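Local structure of haloacid dehalogenase-like hydrolase (4EZE) at residues I34-Q38 against T67-K71; Y84-R88 against I297-N302; S181-I187 against G305-L310; F196-I200 against Q217-A221. The protein probably hydrolyses O-phosphoserine to serine and phosphate, the last step of serine biosynthesis, as a magnesium-dependent phosphatase of the haloacid dehalogenase superfamily. All blocks are in the same frame, centred on the assembly; numbering follows the deposited sequence.

Contact 1 of 4, residues I34-Q38 against T67-K71; sequences IDTFQ and TAYLK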
loop_
_atom_site.group_PDB
_atom_site.type_symbol
_atom_site.label_atom_id
_atom_site.label_comp_id
_atom_site.label_asym_id
_atom_site.label_seq_id
_atom_site.Cartn_x
_atom_site.Cartn_y
_atom_site.Cartn_z
ATOM N N ILE A 34 -6.757 24.744 -9.155
ATOM C CA ILE A 34 -7.018 23.833 -10.279
ATOM C C ILE A 34 -7.027 24.473 -11.680
ATOM O O ILE A 34 -6.570 23.864 -12.659
ATOM C CB ILE A 34 -8.276 22.981 -10.035
ATOM C CG1 ILE A 34 -8.041 22.070 -8.827
ATOM C CG2 ILE A 34 -8.604 22.133 -11.256
ATOM C CD1 ILE A 34 -9.231 21.208 -8.470
ATOM N N ASP A 35 -7.488 25.712 -11.785
ATOM C CA ASP A 35 -7.428 26.397 -13.070
ATOM C C ASP A 35 -5.998 26.711 -13.481
ATOM O O ASP A 35 -5.602 26.479 -14.630
ATOM C CB ASP A 35 -8.274 27.662 -13.019
ATOM C CG ASP A 35 -9.745 27.349 -12.870
ATOM O OD1 ASP A 35 -10.417 28.101 -12.143
ATOM O OD2 ASP A 35 -10.224 26.341 -13.461
ATOM N N THR A 36 -5.212 27.220 -12.538
ATOM C CA THR A 36 -3.781 27.427 -12.787
ATOM C C THR A 36 -3.127 26.128 -13.225
ATOM O O THR A 36 -2.265 26.107 -14.096
ATOM C CB THR A 36 -3.054 27.941 -11.532
ATOM O OG1 THR A 36 -3.776 29.049 -10.986
ATOM C CG2 THR A 36 -1.633 28.378 -11.874
ATOM N N PHE A 37 -3.536 25.029 -12.602
ATOM C CA PHE A 37 -2.880 23.757 -12.846
ATOM C C PHE A 37 -3.280 23.210 -14.208
ATOM O O PHE A 37 -2.483 22.606 -14.928
ATOM C CB PHE A 37 -3.240 22.762 -11.734
ATOM C CG PHE A 37 -2.752 21.357 -11.993
ATOM C CD1 PHE A 37 -1.439 21.010 -11.740
ATOM C CD2 PHE A 37 -3.615 20.385 -12.470
ATOM C CE1 PHE A 37 -0.995 19.716 -11.975
ATOM C CE2 PHE A 37 -3.173 19.089 -12.714
ATOM C CZ PHE A 37 -1.860 18.759 -12.460
ATOM N N GLN A 38 -4.536 23.400 -14.557
ATOM C CA GLN A 38 -4.977 22.968 -15.853
ATOM C C GLN A 38 -4.218 23.738 -16.924
ATOM O O GLN A 38 -3.650 23.150 -17.846
ATOM C CB GLN A 38 -6.464 23.219 -16.007
ATOM C CG GLN A 38 -6.980 22.748 -17.348
ATOM C CD GLN A 38 -8.453 22.991 -17.476
ATOM O OE1 GLN A 38 -9.193 22.898 -16.496
ATOM N NE2 GLN A 38 -8.894 23.322 -18.680
ATOM N N THR A 67 -12.403 15.911 -1.940
ATOM C CA THR A 67 -11.258 16.118 -2.804
ATOM C C THR A 67 -11.717 16.672 -4.128
ATOM O O THR A 67 -12.434 16.004 -4.866
ATOM C CB THR A 67 -10.544 14.780 -3.078
ATOM O OG1 THR A 67 -10.081 14.230 -1.847
ATOM C CG2 THR A 67 -9.359 14.980 -3.990
ATOM N N ALA A 68 -11.307 17.895 -4.433
ATOM C CA ALA A 68 -11.533 18.445 -5.757
ATOM C C ALA A 68 -10.405 17.955 -6.661
ATOM O O ALA A 68 -9.245 18.026 -6.280
ATOM C CB ALA A 68 -11.550 19.958 -5.692
ATOM N N TYR A 69 -10.743 17.440 -7.839
ATOM C CA TYR A 69 -9.731 16.970 -8.780
ATOM C C TYR A 69 -9.965 17.432 -10.216
ATOM O O TYR A 69 -11.020 17.963 -10.554
ATOM C CB TYR A 69 -9.677 15.451 -8.780
ATOM C CG TYR A 69 -10.993 14.850 -9.154
ATOM C CD1 TYR A 69 -12.042 14.849 -8.243
ATOM C CD2 TYR A 69 -11.198 14.294 -10.412
ATOM C CE1 TYR A 69 -13.260 14.298 -8.567
ATOM C CE2 TYR A 69 -12.419 13.738 -10.753
ATOM C CZ TYR A 69 -13.452 13.755 -9.826
ATOM O OH TYR A 69 -14.684 13.227 -10.130
ATOM N N LEU A 70 -8.966 17.200 -11.061
ATOM C CA LEU A 70 -9.048 17.513 -12.481
ATOM C C LEU A 70 -9.124 16.211 -13.261
ATOM O O LEU A 70 -8.303 15.328 -13.076
ATOM C CB LEU A 70 -7.824 18.307 -12.941
ATOM C CG LEU A 70 -7.877 18.768 -14.402
ATOM C CD1 LEU A 70 -8.927 19.854 -14.622
ATOM C CD2 LEU A 70 -6.510 19.263 -14.818
ATOM N N LYS A 71 -10.127 16.074 -14.118
ATOM C CA LYS A 71 -10.264 14.839 -14.877
ATOM C C LYS A 71 -9.936 15.100 -16.351
ATOM O O LYS A 71 -10.401 16.058 -16.937
ATOM C CB LYS A 71 -11.666 14.249 -14.708
ATOM C CG LYS A 71 -11.907 12.978 -15.522
ATOM C CD LYS A 71 -13.318 12.459 -15.291
ATOM C CE LYS A 71 -13.713 11.352 -16.261
ATOM N NZ LYS A 71 -15.186 11.118 -16.133
#
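Leu-70 turns CG anti to its backbone N (chi1 -176°), which sends its two methyls out from strand 67-75 to the first turn of helix 34-45, where Ile-34, Phe-37 and Gln-38 meet them. Each methyl has its own neighbours. CD2 comes up at the edge of the Phe-37 ring, near the ring plane, with Phe-37 CD2 at 3.9 Å from Leu-70 CD2. CD1 lies 4.1 Å from Ile-34 CG2, the two side chains passing antiparallel, and the extended Gln-38 lies across Leu-70, laying its OE1 3.6 Å from Leu-70 CD1. Farther back along the strand the end of Ile-34 is served by a smaller partner: Ile-34 CD1 reaches Ala-68 CB at 3.8 Å, where the small alanine lets the isoleucine end come close to the strand. Tyr-69 faces the other side of the sheet, where its hydroxyl bonds to the carboxylate of Leu-317. Phe-57 of the neighbouring strand 56-62 also touches Leu-70, and Phe-96 meets Phe-37 edge-to-face. With the axes of segments 34-38 and 67-71 9.4 Å apart, helix and strand are joined mainly by apolar branches, so the cohesion here comes from shape and exclusion of water rather than from directed bonds.

Contact 2 of 4, residues Y84-R88 against I297-N302; sequences YRYLR and IHHQIN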
loop_
_atom_site.group_PDB
_atom_site.type_symbol
_atom_site.label_atom_id
_atom_site.label_comp_id
_atom_site.label_asym_id
_atom_site.label_seq_id
_atom_site.Cartn_x
_atom_site.Cartn_y
_atom_site.Cartn_z
ATOM N N TYR A 84 3.944 8.106 -19.916
ATOM C CA TYR A 84 3.874 7.838 -18.485
ATOM C C TYR A 84 5.104 8.411 -17.805
ATOM O O TYR A 84 4.997 9.277 -16.927
ATOM C CB TYR A 84 3.770 6.338 -18.146
ATOM C CG TYR A 84 4.043 6.117 -16.667
ATOM C CD1 TYR A 84 3.134 6.543 -15.714
ATOM C CD2 TYR A 84 5.234 5.554 -16.223
ATOM C CE1 TYR A 84 3.380 6.392 -14.364
ATOM C CE2 TYR A 84 5.484 5.384 -14.869
ATOM C CZ TYR A 84 4.554 5.812 -13.943
ATOM O OH TYR A 84 4.784 5.682 -12.587
ATOM N N ARG A 85 6.272 7.929 -18.215
ATOM C CA ARG A 85 7.528 8.411 -17.660
ATOM C C ARG A 85 7.492 9.937 -17.486
ATOM O O ARG A 85 7.798 10.463 -16.407
ATOM C CB ARG A 85 8.719 7.980 -18.534
ATOM C CG ARG A 85 10.071 8.026 -17.824
ATOM C CD ARG A 85 11.204 8.471 -18.748
ATOM N NE ARG A 85 10.851 9.661 -19.532
ATOM C CZ ARG A 85 10.989 10.922 -19.116
ATOM N NH1 ARG A 85 11.475 11.185 -17.909
ATOM N NH2 ARG A 85 10.629 11.926 -19.907
ATOM N N TYR A 86 7.090 10.646 -18.540
ATOM C CA TYR A 86 7.081 12.106 -18.487
ATOM C C TYR A 86 6.026 12.644 -17.500
ATOM O O TYR A 86 6.280 13.589 -16.751
ATOM C CB TYR A 86 6.913 12.699 -19.897
ATOM C CG TYR A 86 6.926 14.233 -19.958
ATOM C CD1 TYR A 86 8.101 14.944 -19.749
ATOM C CD2 TYR A 86 5.767 14.964 -20.238
ATOM C CE1 TYR A 86 8.127 16.328 -19.804
ATOM C CE2 TYR A 86 5.786 16.357 -20.301
ATOM C CZ TYR A 86 6.977 17.028 -20.085
ATOM O OH TYR A 86 7.039 18.403 -20.130
ATOM N N LEU A 87 4.839 12.049 -17.490
ATOM C CA LEU A 87 3.814 12.505 -16.553
ATOM C C LEU A 87 4.322 12.354 -15.090
ATOM O O LEU A 87 4.293 13.298 -14.282
ATOM C CB LEU A 87 2.519 11.732 -16.797
ATOM C CG LEU A 87 1.253 12.325 -16.167
ATOM C CD1 LEU A 87 1.113 13.802 -16.467
ATOM C CD2 LEU A 87 0.015 11.584 -16.635
ATOM N N ARG A 88 4.841 11.173 -14.797
ATOM C CA ARG A 88 5.397 10.836 -13.503
ATOM C C ARG A 88 6.497 11.801 -13.088
ATOM O O ARG A 88 6.463 12.336 -11.993
ATOM C CB ARG A 88 5.946 9.407 -13.514
ATOM C CG ARG A 88 6.561 8.988 -12.161
ATOM C CD ARG A 88 5.540 9.136 -11.019
ATOM N NE ARG A 88 4.444 8.160 -11.134
ATOM C CZ ARG A 88 3.223 8.279 -10.590
ATOM N NH1 ARG A 88 2.867 9.364 -9.885
ATOM N NH2 ARG A 88 2.337 7.296 -10.771
ATOM N N ILE A 297 6.295 0.072 -10.201
ATOM C CA ILE A 297 4.848 0.223 -10.014
ATOM C C ILE A 297 4.356 1.626 -10.301
ATOM O O ILE A 297 4.752 2.580 -9.639
ATOM C CB ILE A 297 4.394 -0.190 -8.610
ATOM C CG1 ILE A 297 4.977 -1.566 -8.250
ATOM C CG2 ILE A 297 2.875 -0.140 -8.537
ATOM C CD1 ILE A 297 4.335 -2.751 -8.959
ATOM N N HIS A 298 3.446 1.723 -11.263
ATOM C CA HIS A 298 3.088 2.980 -11.898
ATOM C C HIS A 298 1.835 3.658 -11.360
ATOM O O HIS A 298 1.592 4.846 -11.632
ATOM C CB HIS A 298 2.989 2.751 -13.403
ATOM C CG HIS A 298 4.275 2.296 -14.008
ATOM N ND1 HIS A 298 4.437 2.098 -15.362
ATOM C CD2 HIS A 298 5.475 2.029 -13.440
ATOM C CE1 HIS A 298 5.675 1.704 -15.599
ATOM N NE2 HIS A 298 6.325 1.653 -14.450
ATOM N N HIS A 299 1.051 2.921 -10.582
ATOM C CA HIS A 299 0.025 3.567 -9.749
ATOM C C HIS A 299 0.696 3.947 -8.427
ATOM O O HIS A 299 1.296 3.094 -7.777
ATOM C CB HIS A 299 -1.113 2.599 -9.462
ATOM C CG HIS A 299 -1.953 2.264 -10.656
ATOM N ND1 HIS A 299 -2.562 3.231 -11.431
ATOM C CD2 HIS A 299 -2.344 1.069 -11.166
ATOM C CE1 HIS A 299 -3.278 2.647 -12.379
ATOM N NE2 HIS A 299 -3.160 1.336 -12.246
ATOM N N GLN A 300 0.607 5.211 -8.024
ATOM C CA GLN A 300 1.297 5.642 -6.814
ATOM C C GLN A 300 0.513 6.676 -6.051
ATOM O O GLN A 300 -0.200 7.524 -6.624
ATOM C CB GLN A 300 2.672 6.256 -7.148
ATOM C CG GLN A 300 3.618 5.363 -7.958
ATOM C CD GLN A 300 4.865 6.111 -8.407
ATOM O OE1 GLN A 300 5.079 7.256 -8.009
ATOM N NE2 GLN A 300 5.681 5.478 -9.261
ATOM N N ILE A 301 0.676 6.636 -4.741
ATOM C CA ILE A 301 0.287 7.783 -3.965
ATOM C C ILE A 301 1.522 8.361 -3.303
ATOM O O ILE A 301 2.180 7.694 -2.498
ATOM C CB ILE A 301 -0.778 7.427 -2.924
ATOM C CG1 ILE A 301 -2.013 6.887 -3.629
ATOM C CG2 ILE A 301 -1.165 8.672 -2.136
ATOM C CD1 ILE A 301 -2.981 6.185 -2.690
ATOM N N ASN A 302 1.826 9.610 -3.629
ATOM C CA ASN A 302 3.044 10.228 -3.141
ATOM C C ASN A 302 2.813 11.429 -2.270
ATOM O O ASN A 302 3.636 11.706 -1.414
ATOM C CB ASN A 302 3.957 10.624 -4.318
ATOM C CG ASN A 302 4.417 9.420 -5.092
ATOM O OD1 ASN A 302 4.757 8.422 -4.479
ATOM N ND2 ASN A 302 4.411 9.488 -6.441
HETATM O O HOH W 1 3.398 11.628 -7.802
HETATM O O HOH W 2 0.484 9.741 -8.068
HETATM O O HOH W 3 -0.418 6.927 -10.109
#
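A polar contact bridged by three waters and flanked by an aromatic stack joins helix 81-93 to the edge of the parallel sheet, where strand 299-301 is the outermost strand. Tyr-84 and His-298 form an offset stack, centroids 4.2 Å apart and planes only 12° from parallel, with Tyr-84 CE2 over the centre of the imidazole. Arg-88 CB lies over the rim of the opposite face of the tyrosine. One helical turn on, Arg-88 bends at chi2 and chi3 and folds back to Tyr-84: its NE donates to Tyr-84 OH at 2.9 Å, exactly in the guanidinium plane and nearly straight (173°). A second flat pair follows, the guanidinium lying on the amide of Gln-300 with OE1 above its face. That amide is held at both ends, since Gln-300 NE2 donates to Ile-297 O at 3.1 Å and Gln-300 OE1 accepts from Asn-302 ND2 at 2.8 Å. Arg-88 NH2 adds a weak bond to His-298 O at 2.7 Å. One water accepts from Arg-88 NH1 (weakly) and Asn-302 ND2, one accepts from Arg-88 NH2 and Gln-300 N, and one accepts from Arg-88 NH1 and donates to Gln-300 O. Phe-98 of strand 97-100 also packs on Tyr-84 and Arg-88. The buried arginine's charge is probably spread over these neutral dipoles, while the tyrosine bond limits rotation of the guanidinium.

Contact 3 of 4, residues S181-I187 against G305-L310; sequences SPGLLTI and GFELLL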
loop_
_atom_site.group_PDB
_atom_site.type_symbol
_atom_site.label_atom_id
_atom_site.label_comp_id
_atom_site.label_asym_id
_atom_site.label_seq_id
_atom_site.Cartn_x
_atom_site.Cartn_y
_atom_site.Cartn_z
ATOM N N SER A 181 -2.303 4.974 8.730
ATOM C CA SER A 181 -1.846 5.875 7.667
ATOM C C SER A 181 -3.042 6.699 7.245
ATOM O O SER A 181 -4.166 6.188 7.240
ATOM C CB SER A 181 -1.317 5.106 6.455
ATOM O OG SER A 181 0.018 4.664 6.658
ATOM N N PRO A 182 -2.802 7.971 6.893
ATOM C CA PRO A 182 -3.827 8.953 6.537
ATOM C C PRO A 182 -4.796 8.476 5.448
ATOM O O PRO A 182 -4.368 7.908 4.445
ATOM C CB PRO A 182 -3.018 10.167 6.026
ATOM C CG PRO A 182 -1.574 9.752 5.994
ATOM C CD PRO A 182 -1.427 8.525 6.839
ATOM N N GLY A 183 -6.090 8.697 5.674
ATOM C CA GLY A 183 -7.121 8.523 4.646
ATOM C C GLY A 183 -7.859 7.193 4.758
ATOM O O GLY A 183 -8.883 6.966 4.086
ATOM N N LEU A 184 -7.331 6.305 5.593
ATOM C CA LEU A 184 -7.873 4.945 5.704
ATOM C C LEU A 184 -9.202 4.942 6.455
ATOM O O LEU A 184 -10.121 4.216 6.080
ATOM C CB LEU A 184 -6.849 4.009 6.345
ATOM C CG LEU A 184 -5.729 3.653 5.366
ATOM C CD1 LEU A 184 -4.501 3.081 6.066
ATOM C CD2 LEU A 184 -6.254 2.647 4.364
ATOM N N LEU A 185 -9.320 5.784 7.481
ATOM C CA LEU A 185 -10.593 5.907 8.183
ATOM C C LEU A 185 -11.632 6.358 7.195
ATOM O O LEU A 185 -12.705 5.783 7.102
ATOM C CB LEU A 185 -10.525 6.907 9.338
ATOM C CG LEU A 185 -9.633 6.505 10.509
ATOM C CD1 LEU A 185 -9.582 7.653 11.507
ATOM C CD2 LEU A 185 -10.090 5.205 11.171
ATOM N N THR A 186 -11.313 7.383 6.421
ATOM C CA THR A 186 -12.283 7.809 5.415
ATOM C C THR A 186 -12.575 6.720 4.376
ATOM O O THR A 186 -13.730 6.485 4.033
ATOM C CB THR A 186 -11.839 9.069 4.659
ATOM O OG1 THR A 186 -11.753 10.164 5.571
ATOM C CG2 THR A 186 -12.867 9.386 3.541
ATOM N N ILE A 187 -11.546 6.045 3.873
ATOM C CA ILE A 187 -11.766 5.233 2.667
ATOM C C ILE A 187 -12.262 3.805 2.944
ATOM O O ILE A 187 -12.918 3.185 2.098
ATOM C CB ILE A 187 -10.528 5.236 1.714
ATOM C CG1 ILE A 187 -10.979 4.940 0.286
ATOM C CG2 ILE A 187 -9.469 4.243 2.187
ATOM C CD1 ILE A 187 -11.972 5.970 -0.240
ATOM N N GLY A 305 -3.371 10.980 0.880
ATOM C CA GLY A 305 -3.568 9.779 1.687
ATOM C C GLY A 305 -4.358 8.750 0.919
ATOM O O GLY A 305 -4.593 8.905 -0.277
ATOM N N PHE A 306 -4.773 7.704 1.608
ATOM C CA PHE A 306 -5.484 6.600 0.989
ATOM C C PHE A 306 -6.924 6.986 0.577
ATOM O O PHE A 306 -7.639 6.189 -0.050
ATOM C CB PHE A 306 -5.524 5.417 1.949
ATOM C CG PHE A 306 -4.281 4.583 1.941
ATOM C CD1 PHE A 306 -3.985 3.766 0.871
ATOM C CD2 PHE A 306 -3.425 4.596 3.016
ATOM C CE1 PHE A 306 -2.832 2.991 0.866
ATOM C CE2 PHE A 306 -2.288 3.805 3.039
ATOM C CZ PHE A 306 -1.988 2.991 1.958
ATOM N N GLU A 307 -7.367 8.188 0.919
ATOM C CA GLU A 307 -8.666 8.624 0.393
ATOM C C GLU A 307 -8.636 8.463 -1.124
ATOM O O GLU A 307 -9.659 8.123 -1.736
ATOM C CB GLU A 307 -9.017 10.051 0.818
ATOM C CG GLU A 307 -8.174 11.148 0.159
ATOM C CD GLU A 307 -6.819 11.319 0.819
ATOM O OE1 GLU A 307 -6.506 10.488 1.701
ATOM O OE2 GLU A 307 -6.077 12.285 0.470
ATOM N N LEU A 308 -7.456 8.655 -1.725
ATOM C CA LEU A 308 -7.311 8.590 -3.197
ATOM C C LEU A 308 -7.648 7.230 -3.826
ATOM O O LEU A 308 -7.887 7.155 -5.019
ATOM C CB LEU A 308 -5.907 9.013 -3.658
ATOM C CG LEU A 308 -5.344 10.416 -3.387
ATOM C CD1 LEU A 308 -4.199 10.709 -4.343
ATOM C CD2 LEU A 308 -6.405 11.488 -3.536
ATOM N N LEU A 309 -7.671 6.148 -3.048
ATOM C CA LEU A 309 -8.110 4.875 -3.632
ATOM C C LEU A 309 -9.522 5.000 -4.242
ATOM O O LEU A 309 -9.937 4.203 -5.088
ATOM C CB LEU A 309 -8.094 3.764 -2.598
ATOM C CG LEU A 309 -6.733 3.387 -2.030
ATOM C CD1 LEU A 309 -6.952 2.353 -0.950
ATOM C CD2 LEU A 309 -5.879 2.792 -3.126
ATOM N N LEU A 310 -10.280 6.002 -3.830
ATOM C CA LEU A 310 -11.561 6.199 -4.506
ATOM C C LEU A 310 -11.444 6.110 -6.029
ATOM O O LEU A 310 -12.267 5.457 -6.679
ATOM C CB LEU A 310 -12.172 7.541 -4.137
ATOM C CG LEU A 310 -13.636 7.594 -4.584
ATOM C CD1 LEU A 310 -14.434 6.600 -3.769
ATOM C CD2 LEU A 310 -14.190 8.988 -4.417
#
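Pro-182 O accepts the backbone N-H of Phe-306 in a nearly straight bond, 2.9 Å from Pro-182 O to Phe-306 N and 170° at the hydrogen. It ties a type II turn, Ser-181 to Leu-184, to the start of the 3-10 segment 306-309. Glycine suits position 183, the N-cap of helix 184-193, both for the positive phi (99°) of this turn and for the close approach of the backbones at Gly-183 and Phe-306. Glu-307 bends at chi2 to return its carboxylate to its own loop, where Glu-307 OE2 takes the hydrogen of Gly-305 N at 3.0 Å, on the syn side but 32° out of the carboxylate plane. Leu-184 runs alongside the Phe-306 ring, its CG 3.4 Å from Phe-306 CD2, while Ser-181 CB sits at the ring edge, in plane. One turn into the helix, Ile-187 reaches across the 3-10 backbone: Ile-187 CG2 is 3.5 Å from Phe-306 O, and Ile-187 CD1 comes 4.2 Å from Leu-310 CB. Trp-287 of strand 283-287 stacks on Phe-306, and Phe-113 of strand 110-113 meets it edge-to-face, which wedges the phenylalanine between the N-terminus of helix 184-193 and the parallel sheet, its side chain about 8 Å from that of Asp-114, the predicted nucleophile.

Contact 4 of 4, residues F196-I200 against Q217-A221; sequences FKTAI and QLDYA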
loop_
_atom_site.group_PDB
_atom_site.type_symbol
_atom_site.label_atom_id
_atom_site.label_comp_id
_atom_site.label_asym_id
_atom_site.label_seq_id
_atom_site.Cartn_x
_atom_site.Cartn_y
_atom_site.Cartn_z
ATOM N N PHE A 196 -15.903 -4.580 -1.849
ATOM C CA PHE A 196 -14.567 -5.167 -1.820
ATOM C C PHE A 196 -14.337 -5.818 -0.480
ATOM O O PHE A 196 -14.834 -5.348 0.531
ATOM C CB PHE A 196 -13.484 -4.102 -2.006
ATOM C CG PHE A 196 -13.251 -3.719 -3.435
ATOM C CD1 PHE A 196 -14.025 -2.733 -4.037
ATOM C CD2 PHE A 196 -12.234 -4.305 -4.161
ATOM C CE1 PHE A 196 -13.803 -2.345 -5.352
ATOM C CE2 PHE A 196 -12.015 -3.936 -5.484
ATOM C CZ PHE A 196 -12.793 -2.958 -6.079
ATOM N N LYS A 197 -13.543 -6.882 -0.473
ATOM C CA LYS A 197 -12.980 -7.391 0.769
ATOM C C LYS A 197 -11.626 -6.729 1.063
ATOM O O LYS A 197 -10.831 -6.497 0.141
ATOM C CB LYS A 197 -12.807 -8.904 0.670
ATOM C CG LYS A 197 -14.105 -9.662 0.386
ATOM C CD LYS A 197 -15.181 -9.345 1.418
ATOM C CE LYS A 197 -16.315 -10.357 1.360
ATOM N NZ LYS A 197 -15.761 -11.732 1.542
ATOM N N THR A 198 -11.364 -6.441 2.338
ATOM C CA THR A 198 -10.074 -5.902 2.777
ATOM C C THR A 198 -9.194 -6.976 3.411
ATOM O O THR A 198 -9.677 -7.849 4.123
ATOM C CB THR A 198 -10.252 -4.803 3.831
ATOM O OG1 THR A 198 -10.923 -5.351 4.970
ATOM C CG2 THR A 198 -11.063 -3.647 3.287
ATOM N N ALA A 199 -7.893 -6.888 3.166
ATOM C CA ALA A 199 -6.924 -7.802 3.745
ATOM C C ALA A 199 -5.660 -7.049 4.166
ATOM O O ALA A 199 -5.257 -6.086 3.513
ATOM C CB ALA A 199 -6.558 -8.879 2.736
ATOM N N ILE A 200 -5.054 -7.483 5.265
ATOM C CA ILE A 200 -3.662 -7.175 5.516
ATOM C C ILE A 200 -2.835 -8.393 5.178
ATOM O O ILE A 200 -3.160 -9.497 5.608
ATOM C CB ILE A 200 -3.400 -6.770 6.972
ATOM C CG1 ILE A 200 -3.858 -5.331 7.166
ATOM C CG2 ILE A 200 -1.916 -6.881 7.308
ATOM C CD1 ILE A 200 -3.431 -4.773 8.491
ATOM N N GLN A 217 -11.974 -3.944 11.701
ATOM C CA GLN A 217 -13.009 -4.695 11.004
ATOM C C GLN A 217 -12.552 -5.224 9.655
ATOM O O GLN A 217 -13.386 -5.479 8.805
ATOM C CB GLN A 217 -14.238 -3.804 10.762
ATOM C CG GLN A 217 -14.921 -3.277 12.015
ATOM C CD GLN A 217 -15.397 -4.397 12.913
ATOM O OE1 GLN A 217 -16.598 -4.603 13.082
ATOM N NE2 GLN A 217 -14.454 -5.143 13.478
ATOM N N LEU A 218 -11.247 -5.380 9.444
ATOM C CA LEU A 218 -10.759 -5.892 8.164
ATOM C C LEU A 218 -11.277 -7.310 7.987
ATOM O O LEU A 218 -11.503 -8.009 8.968
ATOM C CB LEU A 218 -9.226 -5.849 8.088
ATOM C CG LEU A 218 -8.638 -4.476 8.406
ATOM C CD1 LEU A 218 -7.133 -4.441 8.195
ATOM C CD2 LEU A 218 -9.336 -3.444 7.533
ATOM N N ASP A 219 -11.479 -7.734 6.745
ATOM C CA ASP A 219 -12.047 -9.059 6.497
ATOM C C ASP A 219 -11.006 -10.133 6.740
ATOM O O ASP A 219 -11.302 -11.154 7.356
ATOM C CB ASP A 219 -12.593 -9.171 5.075
ATOM C CG ASP A 219 -13.571 -8.068 4.743
ATOM O OD1 ASP A 219 -14.608 -7.936 5.429
ATOM O OD2 ASP A 219 -13.300 -7.321 3.797
ATOM N N TYR A 220 -9.785 -9.889 6.269
ATOM C CA TYR A 220 -8.693 -10.862 6.411
ATOM C C TYR A 220 -7.408 -10.227 6.904
ATOM O O TYR A 220 -7.225 -9.007 6.843
ATOM C CB TYR A 220 -8.432 -11.572 5.074
ATOM C CG TYR A 220 -9.671 -12.243 4.540
ATOM C CD1 TYR A 220 -9.988 -13.538 4.912
ATOM C CD2 TYR A 220 -10.550 -11.562 3.697
ATOM C CE1 TYR A 220 -11.134 -14.151 4.451
ATOM C CE2 TYR A 220 -11.700 -12.169 3.226
ATOM C CZ TYR A 220 -11.984 -13.466 3.612
ATOM O OH TYR A 220 -13.115 -14.094 3.165
ATOM N N ALA A 221 -6.500 -11.079 7.359
ATOM C CA ALA A 221 -5.256 -10.634 7.942
ATOM C C ALA A 221 -4.336 -11.852 8.013
ATOM O O ALA A 221 -4.731 -12.893 8.493
ATOM C CB ALA A 221 -5.503 -10.043 9.324
#
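Strands 197-202 and 220-224 run parallel, pairing Ala-199 with Tyr-220 and Ile-200 with Ala-221; Tyr-220 N gives its hydrogen to Thr-198 O at 3.0 Å, and Ile-200 N gives its own to Tyr-220 O at 3.1 Å. Just before the pairing begins, side chains supplement the backbone bonds, among them a weak one from Asp-219 N to Thr-198 O at 3.2 Å. Asp-219 OD2 accepts Thr-198 N at 2.6 Å through its anti lone pair, and the threonine answers, its OG1 accepting Asp-219 N at 3.0 Å. That exchange depends on Thr-198 OG1 standing between its own backbone N and carbonyl carbon (chi1 60°), from where it can face the incoming chain. A short polar side chain on the strand and another on the incoming loop suit this reciprocal grip. The strands belong to a beta-alpha-beta unit whose crossover is helix 206-216, in the Rossmann-like core of the haloacid dehalogenase fold, and 220-224 is an outermost strand of the parallel sheet. On the face of Ile-200, its CG1 packs 3.5 Å from Leu-218 CD1, beside Phe-119, with the Ile-200 side chain about 6 Å from that of Asp-114, the predicted nucleophile. On the other face, small Ala-199 lets Tyr-220 CB approach closely, and Leu-254 of helix 244-258 touches both residues. The aliphatic part of Lys-197 runs across Asp-219, CD 3.6 Å from Asp-219 OD2, while the two charged ends stay apart.

Overall arrangement
The contacts run from the N-terminal antiparallel sheet to the far edge of the parallel sheet of the phosphatase core. Contact 1 closes first along the chain; strand 67-75 then leads to helix 81-93 of contact 2, and the centres of contacts 1 and 2 lie about 18 Å apart. Contacts 2 and 3 alternate in sequence and touch through Ile-301 and Leu-308, while contact 3 also meets contact 1 through Thr-67 and Glu-307. Contact 4 is nested within the loops closed by contacts 2 and 3. Contacts 2 and 4 reach opposite outermost strands of the parallel sheet, about 26 Å apart between centres. The C-terminal residues 297-310 thus join the N-terminal region to the catalytic core.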